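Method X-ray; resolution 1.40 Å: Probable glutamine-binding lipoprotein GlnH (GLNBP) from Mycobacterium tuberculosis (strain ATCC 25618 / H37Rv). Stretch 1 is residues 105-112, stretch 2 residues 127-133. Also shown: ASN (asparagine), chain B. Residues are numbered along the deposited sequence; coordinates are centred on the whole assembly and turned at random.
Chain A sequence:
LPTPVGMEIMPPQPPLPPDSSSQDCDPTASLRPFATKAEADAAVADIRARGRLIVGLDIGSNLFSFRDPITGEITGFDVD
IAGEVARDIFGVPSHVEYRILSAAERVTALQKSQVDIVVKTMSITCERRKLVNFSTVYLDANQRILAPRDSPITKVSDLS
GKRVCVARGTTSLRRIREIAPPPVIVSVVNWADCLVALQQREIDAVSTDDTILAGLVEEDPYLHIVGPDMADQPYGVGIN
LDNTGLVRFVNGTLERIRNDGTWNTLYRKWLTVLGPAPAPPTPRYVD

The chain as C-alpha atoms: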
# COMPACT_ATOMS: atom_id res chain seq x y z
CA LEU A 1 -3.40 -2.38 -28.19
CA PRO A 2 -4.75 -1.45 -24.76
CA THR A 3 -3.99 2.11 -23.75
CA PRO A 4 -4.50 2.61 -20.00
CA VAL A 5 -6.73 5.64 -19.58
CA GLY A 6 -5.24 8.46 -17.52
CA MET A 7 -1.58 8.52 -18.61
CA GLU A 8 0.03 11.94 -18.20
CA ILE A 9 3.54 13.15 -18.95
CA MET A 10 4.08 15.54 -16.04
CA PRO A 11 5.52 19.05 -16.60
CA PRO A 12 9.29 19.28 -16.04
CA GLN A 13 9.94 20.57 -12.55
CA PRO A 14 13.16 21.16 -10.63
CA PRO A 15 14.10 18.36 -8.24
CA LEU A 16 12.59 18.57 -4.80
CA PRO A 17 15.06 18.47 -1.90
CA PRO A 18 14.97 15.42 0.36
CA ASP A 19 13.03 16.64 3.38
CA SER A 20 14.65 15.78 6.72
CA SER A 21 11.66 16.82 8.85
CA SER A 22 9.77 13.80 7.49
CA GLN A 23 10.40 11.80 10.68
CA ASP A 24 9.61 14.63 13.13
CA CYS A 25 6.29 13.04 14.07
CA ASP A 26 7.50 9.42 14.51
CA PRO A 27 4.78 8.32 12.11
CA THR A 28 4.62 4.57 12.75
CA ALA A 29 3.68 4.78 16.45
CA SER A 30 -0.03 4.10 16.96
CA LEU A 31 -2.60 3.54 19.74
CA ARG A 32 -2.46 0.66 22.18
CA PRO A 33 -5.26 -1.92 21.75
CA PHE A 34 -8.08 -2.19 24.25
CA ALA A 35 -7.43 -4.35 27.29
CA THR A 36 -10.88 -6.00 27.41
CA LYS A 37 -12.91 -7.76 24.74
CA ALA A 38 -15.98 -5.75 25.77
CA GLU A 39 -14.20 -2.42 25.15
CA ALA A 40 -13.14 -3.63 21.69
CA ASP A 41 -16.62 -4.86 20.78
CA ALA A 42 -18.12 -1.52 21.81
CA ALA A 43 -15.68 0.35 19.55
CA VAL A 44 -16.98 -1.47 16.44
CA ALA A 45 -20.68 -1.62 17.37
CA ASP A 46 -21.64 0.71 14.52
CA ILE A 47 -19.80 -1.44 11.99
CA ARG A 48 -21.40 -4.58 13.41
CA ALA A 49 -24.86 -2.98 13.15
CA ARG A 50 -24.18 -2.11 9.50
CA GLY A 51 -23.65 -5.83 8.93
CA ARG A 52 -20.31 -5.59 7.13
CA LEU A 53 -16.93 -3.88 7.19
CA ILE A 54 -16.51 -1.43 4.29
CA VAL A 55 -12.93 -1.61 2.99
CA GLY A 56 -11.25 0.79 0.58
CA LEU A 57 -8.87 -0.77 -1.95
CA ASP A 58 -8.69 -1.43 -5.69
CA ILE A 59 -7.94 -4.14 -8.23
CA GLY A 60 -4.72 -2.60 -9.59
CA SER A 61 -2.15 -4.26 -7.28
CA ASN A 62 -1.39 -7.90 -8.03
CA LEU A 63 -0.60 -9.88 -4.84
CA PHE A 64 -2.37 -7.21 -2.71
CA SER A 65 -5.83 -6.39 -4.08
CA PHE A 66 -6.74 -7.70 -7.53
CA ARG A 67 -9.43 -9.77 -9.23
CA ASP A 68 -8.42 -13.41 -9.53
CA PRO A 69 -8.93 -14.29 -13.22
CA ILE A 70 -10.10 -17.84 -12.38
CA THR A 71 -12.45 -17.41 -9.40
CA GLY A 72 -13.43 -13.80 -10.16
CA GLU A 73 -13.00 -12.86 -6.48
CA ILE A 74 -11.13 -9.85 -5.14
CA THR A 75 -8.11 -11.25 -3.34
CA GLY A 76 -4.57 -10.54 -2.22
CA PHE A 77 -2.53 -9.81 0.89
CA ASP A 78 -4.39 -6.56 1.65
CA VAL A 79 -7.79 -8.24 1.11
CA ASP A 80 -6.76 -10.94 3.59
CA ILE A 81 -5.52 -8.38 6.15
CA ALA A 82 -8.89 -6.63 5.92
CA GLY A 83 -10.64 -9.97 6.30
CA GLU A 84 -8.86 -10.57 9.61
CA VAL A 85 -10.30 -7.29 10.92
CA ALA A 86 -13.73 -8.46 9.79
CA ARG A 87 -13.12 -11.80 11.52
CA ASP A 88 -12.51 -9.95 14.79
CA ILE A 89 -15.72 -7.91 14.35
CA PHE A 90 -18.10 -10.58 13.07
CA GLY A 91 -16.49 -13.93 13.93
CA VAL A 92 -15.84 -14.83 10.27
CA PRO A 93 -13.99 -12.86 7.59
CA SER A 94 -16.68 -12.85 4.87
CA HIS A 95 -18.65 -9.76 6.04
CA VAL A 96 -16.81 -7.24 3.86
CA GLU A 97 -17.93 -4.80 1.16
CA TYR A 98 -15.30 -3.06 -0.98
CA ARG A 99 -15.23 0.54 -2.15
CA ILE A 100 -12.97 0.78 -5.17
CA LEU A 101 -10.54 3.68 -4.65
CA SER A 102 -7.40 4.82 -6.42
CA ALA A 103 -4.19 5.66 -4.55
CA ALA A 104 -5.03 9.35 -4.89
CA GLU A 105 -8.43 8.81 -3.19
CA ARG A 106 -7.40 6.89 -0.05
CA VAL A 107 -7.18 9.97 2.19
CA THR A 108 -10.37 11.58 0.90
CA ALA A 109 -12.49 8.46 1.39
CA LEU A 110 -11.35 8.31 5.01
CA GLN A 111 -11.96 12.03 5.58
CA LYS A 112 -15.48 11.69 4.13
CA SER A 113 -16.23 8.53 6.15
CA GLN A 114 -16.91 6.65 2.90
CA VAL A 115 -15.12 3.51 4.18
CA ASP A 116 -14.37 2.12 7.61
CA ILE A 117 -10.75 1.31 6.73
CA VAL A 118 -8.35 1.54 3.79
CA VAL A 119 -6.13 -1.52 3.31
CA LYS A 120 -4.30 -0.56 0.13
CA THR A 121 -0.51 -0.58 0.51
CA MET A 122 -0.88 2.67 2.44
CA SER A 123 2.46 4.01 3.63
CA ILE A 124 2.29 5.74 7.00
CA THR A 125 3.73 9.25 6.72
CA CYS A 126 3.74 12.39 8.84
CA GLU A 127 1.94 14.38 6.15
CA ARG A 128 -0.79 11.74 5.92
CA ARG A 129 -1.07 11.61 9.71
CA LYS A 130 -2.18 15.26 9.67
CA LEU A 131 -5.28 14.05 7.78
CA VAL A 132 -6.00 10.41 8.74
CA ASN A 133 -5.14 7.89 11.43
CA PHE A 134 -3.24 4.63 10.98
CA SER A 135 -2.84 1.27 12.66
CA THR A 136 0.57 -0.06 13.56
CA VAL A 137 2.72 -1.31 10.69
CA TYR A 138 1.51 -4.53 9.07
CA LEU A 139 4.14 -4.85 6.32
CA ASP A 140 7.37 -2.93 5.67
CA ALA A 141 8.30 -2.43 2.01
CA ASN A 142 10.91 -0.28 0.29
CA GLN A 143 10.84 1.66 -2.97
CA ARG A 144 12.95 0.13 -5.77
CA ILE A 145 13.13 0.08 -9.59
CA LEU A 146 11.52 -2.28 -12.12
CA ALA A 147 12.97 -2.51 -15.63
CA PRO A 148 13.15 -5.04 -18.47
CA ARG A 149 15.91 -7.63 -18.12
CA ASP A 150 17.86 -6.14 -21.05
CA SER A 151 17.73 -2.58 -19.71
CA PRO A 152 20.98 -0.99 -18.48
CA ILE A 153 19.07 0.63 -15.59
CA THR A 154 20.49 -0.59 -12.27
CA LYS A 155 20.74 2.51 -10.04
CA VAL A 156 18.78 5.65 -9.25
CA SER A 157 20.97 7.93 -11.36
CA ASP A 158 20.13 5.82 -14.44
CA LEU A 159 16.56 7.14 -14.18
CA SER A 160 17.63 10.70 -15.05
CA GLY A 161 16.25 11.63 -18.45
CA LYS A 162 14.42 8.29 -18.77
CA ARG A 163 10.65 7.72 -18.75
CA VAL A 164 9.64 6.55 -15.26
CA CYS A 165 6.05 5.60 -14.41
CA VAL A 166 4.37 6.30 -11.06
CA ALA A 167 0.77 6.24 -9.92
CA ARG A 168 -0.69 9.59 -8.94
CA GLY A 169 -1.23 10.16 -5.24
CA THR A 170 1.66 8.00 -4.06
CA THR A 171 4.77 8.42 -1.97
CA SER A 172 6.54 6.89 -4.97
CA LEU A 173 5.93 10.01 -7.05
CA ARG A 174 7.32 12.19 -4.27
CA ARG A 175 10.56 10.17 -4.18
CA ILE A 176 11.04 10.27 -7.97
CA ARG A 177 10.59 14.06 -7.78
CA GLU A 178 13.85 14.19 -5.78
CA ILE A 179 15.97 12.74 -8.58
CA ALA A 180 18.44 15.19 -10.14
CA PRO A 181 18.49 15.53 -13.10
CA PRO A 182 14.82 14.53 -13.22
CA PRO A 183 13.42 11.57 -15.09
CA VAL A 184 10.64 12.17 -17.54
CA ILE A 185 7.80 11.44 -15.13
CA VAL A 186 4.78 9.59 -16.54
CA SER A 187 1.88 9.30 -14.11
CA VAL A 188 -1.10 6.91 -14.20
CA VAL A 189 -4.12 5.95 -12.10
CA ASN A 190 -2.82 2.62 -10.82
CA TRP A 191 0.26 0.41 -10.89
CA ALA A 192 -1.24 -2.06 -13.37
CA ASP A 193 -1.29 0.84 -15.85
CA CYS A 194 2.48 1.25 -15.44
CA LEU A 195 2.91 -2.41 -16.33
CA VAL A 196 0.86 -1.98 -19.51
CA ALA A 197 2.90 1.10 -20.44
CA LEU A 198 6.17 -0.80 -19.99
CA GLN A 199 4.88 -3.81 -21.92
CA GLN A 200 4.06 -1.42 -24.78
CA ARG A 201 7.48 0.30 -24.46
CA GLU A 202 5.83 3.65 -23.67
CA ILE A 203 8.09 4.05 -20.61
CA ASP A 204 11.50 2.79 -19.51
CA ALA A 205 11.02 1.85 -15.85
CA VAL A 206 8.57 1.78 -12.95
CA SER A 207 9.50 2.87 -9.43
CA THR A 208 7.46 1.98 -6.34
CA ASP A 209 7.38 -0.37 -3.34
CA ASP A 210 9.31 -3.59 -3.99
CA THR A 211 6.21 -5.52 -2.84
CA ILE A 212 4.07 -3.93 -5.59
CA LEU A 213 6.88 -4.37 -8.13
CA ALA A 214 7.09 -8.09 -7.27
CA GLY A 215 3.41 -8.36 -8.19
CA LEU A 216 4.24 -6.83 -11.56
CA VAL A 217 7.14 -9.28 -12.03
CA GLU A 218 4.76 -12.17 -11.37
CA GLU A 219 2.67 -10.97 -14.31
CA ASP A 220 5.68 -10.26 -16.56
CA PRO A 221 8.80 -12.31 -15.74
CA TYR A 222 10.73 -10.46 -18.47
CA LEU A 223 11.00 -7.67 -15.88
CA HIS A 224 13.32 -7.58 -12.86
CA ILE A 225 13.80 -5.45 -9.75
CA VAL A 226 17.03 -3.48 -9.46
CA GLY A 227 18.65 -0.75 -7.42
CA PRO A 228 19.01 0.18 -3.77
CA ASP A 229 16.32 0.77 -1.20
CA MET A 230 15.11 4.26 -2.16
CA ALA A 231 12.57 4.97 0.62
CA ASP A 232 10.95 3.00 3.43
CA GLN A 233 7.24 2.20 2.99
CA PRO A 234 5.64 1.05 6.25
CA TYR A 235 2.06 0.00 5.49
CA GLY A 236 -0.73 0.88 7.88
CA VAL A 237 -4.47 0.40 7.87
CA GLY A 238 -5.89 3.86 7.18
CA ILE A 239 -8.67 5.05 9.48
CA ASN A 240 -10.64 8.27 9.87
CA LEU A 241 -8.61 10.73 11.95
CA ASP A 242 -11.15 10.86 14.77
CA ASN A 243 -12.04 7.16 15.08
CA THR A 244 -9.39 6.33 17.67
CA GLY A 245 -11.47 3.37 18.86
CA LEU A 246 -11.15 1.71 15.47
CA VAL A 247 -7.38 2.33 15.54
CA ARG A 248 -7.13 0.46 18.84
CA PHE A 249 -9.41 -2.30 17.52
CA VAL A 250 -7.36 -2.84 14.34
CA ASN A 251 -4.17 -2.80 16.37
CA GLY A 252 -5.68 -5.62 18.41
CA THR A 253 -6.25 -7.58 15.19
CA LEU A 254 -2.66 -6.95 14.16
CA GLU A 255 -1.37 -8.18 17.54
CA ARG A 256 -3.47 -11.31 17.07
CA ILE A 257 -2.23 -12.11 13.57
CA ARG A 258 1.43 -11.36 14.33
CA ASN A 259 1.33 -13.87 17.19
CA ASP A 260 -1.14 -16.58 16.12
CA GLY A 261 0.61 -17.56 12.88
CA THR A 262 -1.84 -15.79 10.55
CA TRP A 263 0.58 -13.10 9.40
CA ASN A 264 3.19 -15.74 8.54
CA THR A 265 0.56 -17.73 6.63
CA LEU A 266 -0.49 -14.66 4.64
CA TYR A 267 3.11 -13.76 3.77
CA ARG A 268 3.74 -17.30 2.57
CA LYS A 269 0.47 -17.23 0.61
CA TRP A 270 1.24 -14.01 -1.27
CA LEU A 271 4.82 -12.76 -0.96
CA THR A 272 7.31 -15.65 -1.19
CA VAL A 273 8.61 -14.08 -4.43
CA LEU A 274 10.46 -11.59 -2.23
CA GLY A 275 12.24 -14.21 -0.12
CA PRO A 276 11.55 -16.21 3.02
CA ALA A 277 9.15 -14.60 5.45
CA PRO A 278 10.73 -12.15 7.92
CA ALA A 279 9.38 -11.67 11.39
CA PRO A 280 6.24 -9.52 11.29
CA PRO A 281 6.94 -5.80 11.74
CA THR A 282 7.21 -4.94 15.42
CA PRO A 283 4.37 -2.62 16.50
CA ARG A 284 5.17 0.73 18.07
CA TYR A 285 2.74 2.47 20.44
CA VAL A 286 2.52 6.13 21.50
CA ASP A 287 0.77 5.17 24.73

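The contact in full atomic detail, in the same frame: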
# COMPACT_ATOMS: atom_id res chain seq x y z
N GLU A 105 -7.16 8.63 -3.89
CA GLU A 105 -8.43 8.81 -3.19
C GLU A 105 -8.46 8.19 -1.80
O GLU A 105 -9.50 8.25 -1.13
CB GLU A 105 -9.58 8.21 -4.01
CG GLU A 105 -9.82 8.89 -5.35
CD GLU A 105 -10.70 8.08 -6.31
OE1 GLU A 105 -10.76 6.84 -6.22
OE2 GLU A 105 -11.33 8.71 -7.19
N ARG A 106 -7.37 7.57 -1.34
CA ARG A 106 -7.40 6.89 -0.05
C ARG A 106 -7.66 7.86 1.10
O ARG A 106 -8.45 7.57 2.00
CB ARG A 106 -6.08 6.16 0.19
CG ARG A 106 -5.87 4.99 -0.75
CD ARG A 106 -4.46 4.39 -0.58
NE ARG A 106 -3.43 5.31 -1.08
CZ ARG A 106 -2.14 4.98 -1.22
NH1 ARG A 106 -1.73 3.76 -0.89
NH2 ARG A 106 -1.27 5.86 -1.70
N VAL A 107 -6.99 9.02 1.10
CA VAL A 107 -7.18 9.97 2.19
C VAL A 107 -8.58 10.56 2.17
O VAL A 107 -9.25 10.66 3.21
CB VAL A 107 -6.09 11.06 2.17
CG1 VAL A 107 -6.50 12.26 3.03
CG2 VAL A 107 -4.76 10.49 2.64
N THR A 108 -9.06 10.94 0.98
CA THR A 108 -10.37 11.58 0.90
C THR A 108 -11.49 10.65 1.35
O THR A 108 -12.41 11.07 2.05
CB THR A 108 -10.63 12.07 -0.53
OG1 THR A 108 -9.67 13.08 -0.86
CG2 THR A 108 -12.02 12.68 -0.63
N ALA A 109 -11.43 9.37 0.97
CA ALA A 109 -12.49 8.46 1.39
C ALA A 109 -12.53 8.33 2.90
O ALA A 109 -13.62 8.19 3.48
CB ALA A 109 -12.30 7.09 0.74
N LEU A 110 -11.38 8.37 3.56
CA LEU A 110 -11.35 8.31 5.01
C LEU A 110 -11.89 9.60 5.63
O LEU A 110 -12.68 9.56 6.58
CB LEU A 110 -9.93 8.00 5.48
CG LEU A 110 -9.46 6.59 5.16
CD1 LEU A 110 -7.96 6.46 5.34
CD2 LEU A 110 -10.21 5.60 6.04
N GLN A 111 -11.48 10.75 5.08
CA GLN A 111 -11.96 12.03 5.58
C GLN A 111 -13.48 12.14 5.47
O GLN A 111 -14.14 12.70 6.36
CB GLN A 111 -11.30 13.16 4.79
CG GLN A 111 -9.85 13.41 5.16
CD GLN A 111 -9.25 14.53 4.33
OE1 GLN A 111 -9.35 14.54 3.11
NE2 GLN A 111 -8.63 15.50 5.00
N LYS A 112 -14.05 11.61 4.39
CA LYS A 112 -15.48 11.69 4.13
C LYS A 112 -16.25 10.54 4.75
O LYS A 112 -17.45 10.42 4.51
CB LYS A 112 -15.75 11.72 2.62
CG LYS A 112 -15.28 12.97 1.91
CD LYS A 112 -15.48 12.81 0.40
CE LYS A 112 -15.80 14.13 -0.27
NZ LYS A 112 -14.81 15.19 0.06
N GLU A 127 2.91 13.55 6.86
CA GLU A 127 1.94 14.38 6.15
C GLU A 127 0.56 13.72 6.13
O GLU A 127 -0.45 14.40 6.34
CB GLU A 127 2.42 14.66 4.72
CG GLU A 127 3.42 15.79 4.62
CD GLU A 127 2.95 17.07 5.30
OE1 GLU A 127 3.56 17.48 6.30
OE2 GLU A 127 1.96 17.67 4.82
N ARG A 128 0.51 12.40 5.91
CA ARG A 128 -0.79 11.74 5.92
C ARG A 128 -1.40 11.71 7.31
O ARG A 128 -2.62 11.77 7.46
CB ARG A 128 -0.68 10.33 5.34
CG ARG A 128 -0.47 10.34 3.84
CD ARG A 128 -0.10 8.95 3.33
NE ARG A 128 0.10 8.99 1.88
CZ ARG A 128 0.44 7.94 1.15
NH1 ARG A 128 0.60 6.75 1.74
NH2 ARG A 128 0.59 8.06 -0.16
N ARG A 129 -0.56 11.64 8.34
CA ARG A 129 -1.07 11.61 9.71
C ARG A 129 -1.70 12.93 10.14
O ARG A 129 -2.43 12.95 11.14
CB ARG A 129 0.05 11.21 10.67
CG ARG A 129 0.10 9.71 10.87
CD ARG A 129 0.78 9.36 12.18
NE ARG A 129 0.61 7.96 12.57
CZ ARG A 129 -0.49 7.46 13.14
NH1 ARG A 129 -1.53 8.24 13.39
NH2 ARG A 129 -0.54 6.18 13.47
N LYS A 130 -1.45 14.02 9.41
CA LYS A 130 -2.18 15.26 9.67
C LYS A 130 -3.64 15.14 9.26
O LYS A 130 -4.48 15.93 9.72
CB LYS A 130 -1.55 16.41 8.87
CG LYS A 130 -0.15 16.80 9.31
CD LYS A 130 0.42 17.87 8.39
CE LYS A 130 1.85 18.22 8.76
NZ LYS A 130 2.03 19.67 9.04
N LEU A 131 -3.97 14.17 8.39
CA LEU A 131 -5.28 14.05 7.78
C LEU A 131 -6.04 12.79 8.15
O LEU A 131 -7.27 12.82 8.18
CB LEU A 131 -5.16 14.11 6.25
CG LEU A 131 -4.40 15.32 5.71
CD1 LEU A 131 -4.21 15.19 4.21
CD2 LEU A 131 -5.16 16.60 6.05
N VAL A 132 -5.35 11.67 8.40
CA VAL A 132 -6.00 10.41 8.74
C VAL A 132 -5.21 9.73 9.85
O VAL A 132 -4.08 10.10 10.15
CB VAL A 132 -6.10 9.45 7.53
CG1 VAL A 132 -6.86 10.11 6.38
CG2 VAL A 132 -4.71 9.01 7.06
N ASN A 133 -5.83 8.72 10.46
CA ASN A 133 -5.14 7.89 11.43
C ASN A 133 -4.64 6.60 10.77
O ASN A 133 -5.04 6.25 9.66
CB ASN A 133 -6.05 7.57 12.61
CG ASN A 133 -5.37 7.78 13.91
OD1 ASN A 133 -4.26 7.29 14.11
ND2 ASN A 133 -5.98 8.55 14.80
N ASN B . 2.89 2.59 -0.64
CA ASN B . 2.94 3.73 -1.55
C ASN B . 1.99 4.81 -1.06
O ASN B . 1.70 5.77 -1.80
CB ASN B . 2.58 3.30 -2.98
CG ASN B . 1.13 2.89 -3.12
OD1 ASN B . 0.44 2.61 -2.14
ND2 ASN B . 0.66 2.89 -4.34
OXT ASN B . 1.52 4.71 0.09
O HOH W 1 -8.68 15.18 7.94

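The first stretch is a short helix, 106-111, held by i to i+4 backbone bonds such as Q111 N to V107 O (2.9 Å) and A109 N to E105 O (3.1 Å); the L110 N to R106 O bond is weak, at 3.4 Å. The second stretch leaves a weakly bonded helix, turns, and extends into a strand that includes N133. That turn is tightened at R128 O, which accepts from both L131 N and V132 N at 2.9 Å. No hydrogen bond runs directly between the two stretches. They meet through side chains, burying 329 Å² in total, and their backbones come nearest at V107 and V132, whose CA atoms lie 6.7 Å apart.

V107 is the bump at the centre of this contact. Its CA-to-CB bond points toward the second stretch, and its t rotamer (chi1 163°) carries CG1 to a place between two side chains: CG1 lies 3.9 Å from L131 CD1 and 4.0 Å from V132 CG1. The hollow that receives it is thus made by two successive residues of the second stretch, both of which direct CB toward the helix. On another side of the same valine, CG2 reaches the aliphatic part of R128, 4.5 Å from its CG, a looser touch.

V132 in turn supplies a bump of its own. Its CG1 sits against the helix, close to V107 and, one turn further along, to L110, whose CB is 3.8 Å from V132 CG1. The branched valine therefore fills the groove between side chains three residues apart on the helix. These are van der Waals contacts between apolar groups, and their value lies in fit and in the exclusion of water.

Toward the solvent, Q111 and L131 close the contact. The CA-to-CB bond of Q111 points sideways, but the extended chain brings NE2 to 3.8 Å from L131 CD2. The amide has no polar partner in that methyl; instead, a water accepts from Q111 NE2 at 3.0 Å and donates to L131 O at 2.8 Å, bridging the stretches by the polar route that direct contact lacks.

At the other end, two arginines approach closely: R106 NH2 and R128 NH2 are 3.3 Å apart. Both are donors and both groups are positively charged, so the pair is not a hydrogen bond and would be unfavourable alone. R128 NH1 lies over one face of the R106 guanidinium. The bound asparagine, whose carboxylate is negatively charged, offsets the repulsion. Its O accepts from R106 NH2 and from R128 NH2, each at 3.0 Å, while OXT takes R128 NH1 at 2.8 Å. R128 thus grips both carboxylate oxygens, and R106 spans carboxylate and side chain, since its NH1 donates to ASN OD1 at 2.8 Å. The ligand joins the stretches where the arginines cannot bond each other, a role in keeping with an amino-acid-binding lipoprotein.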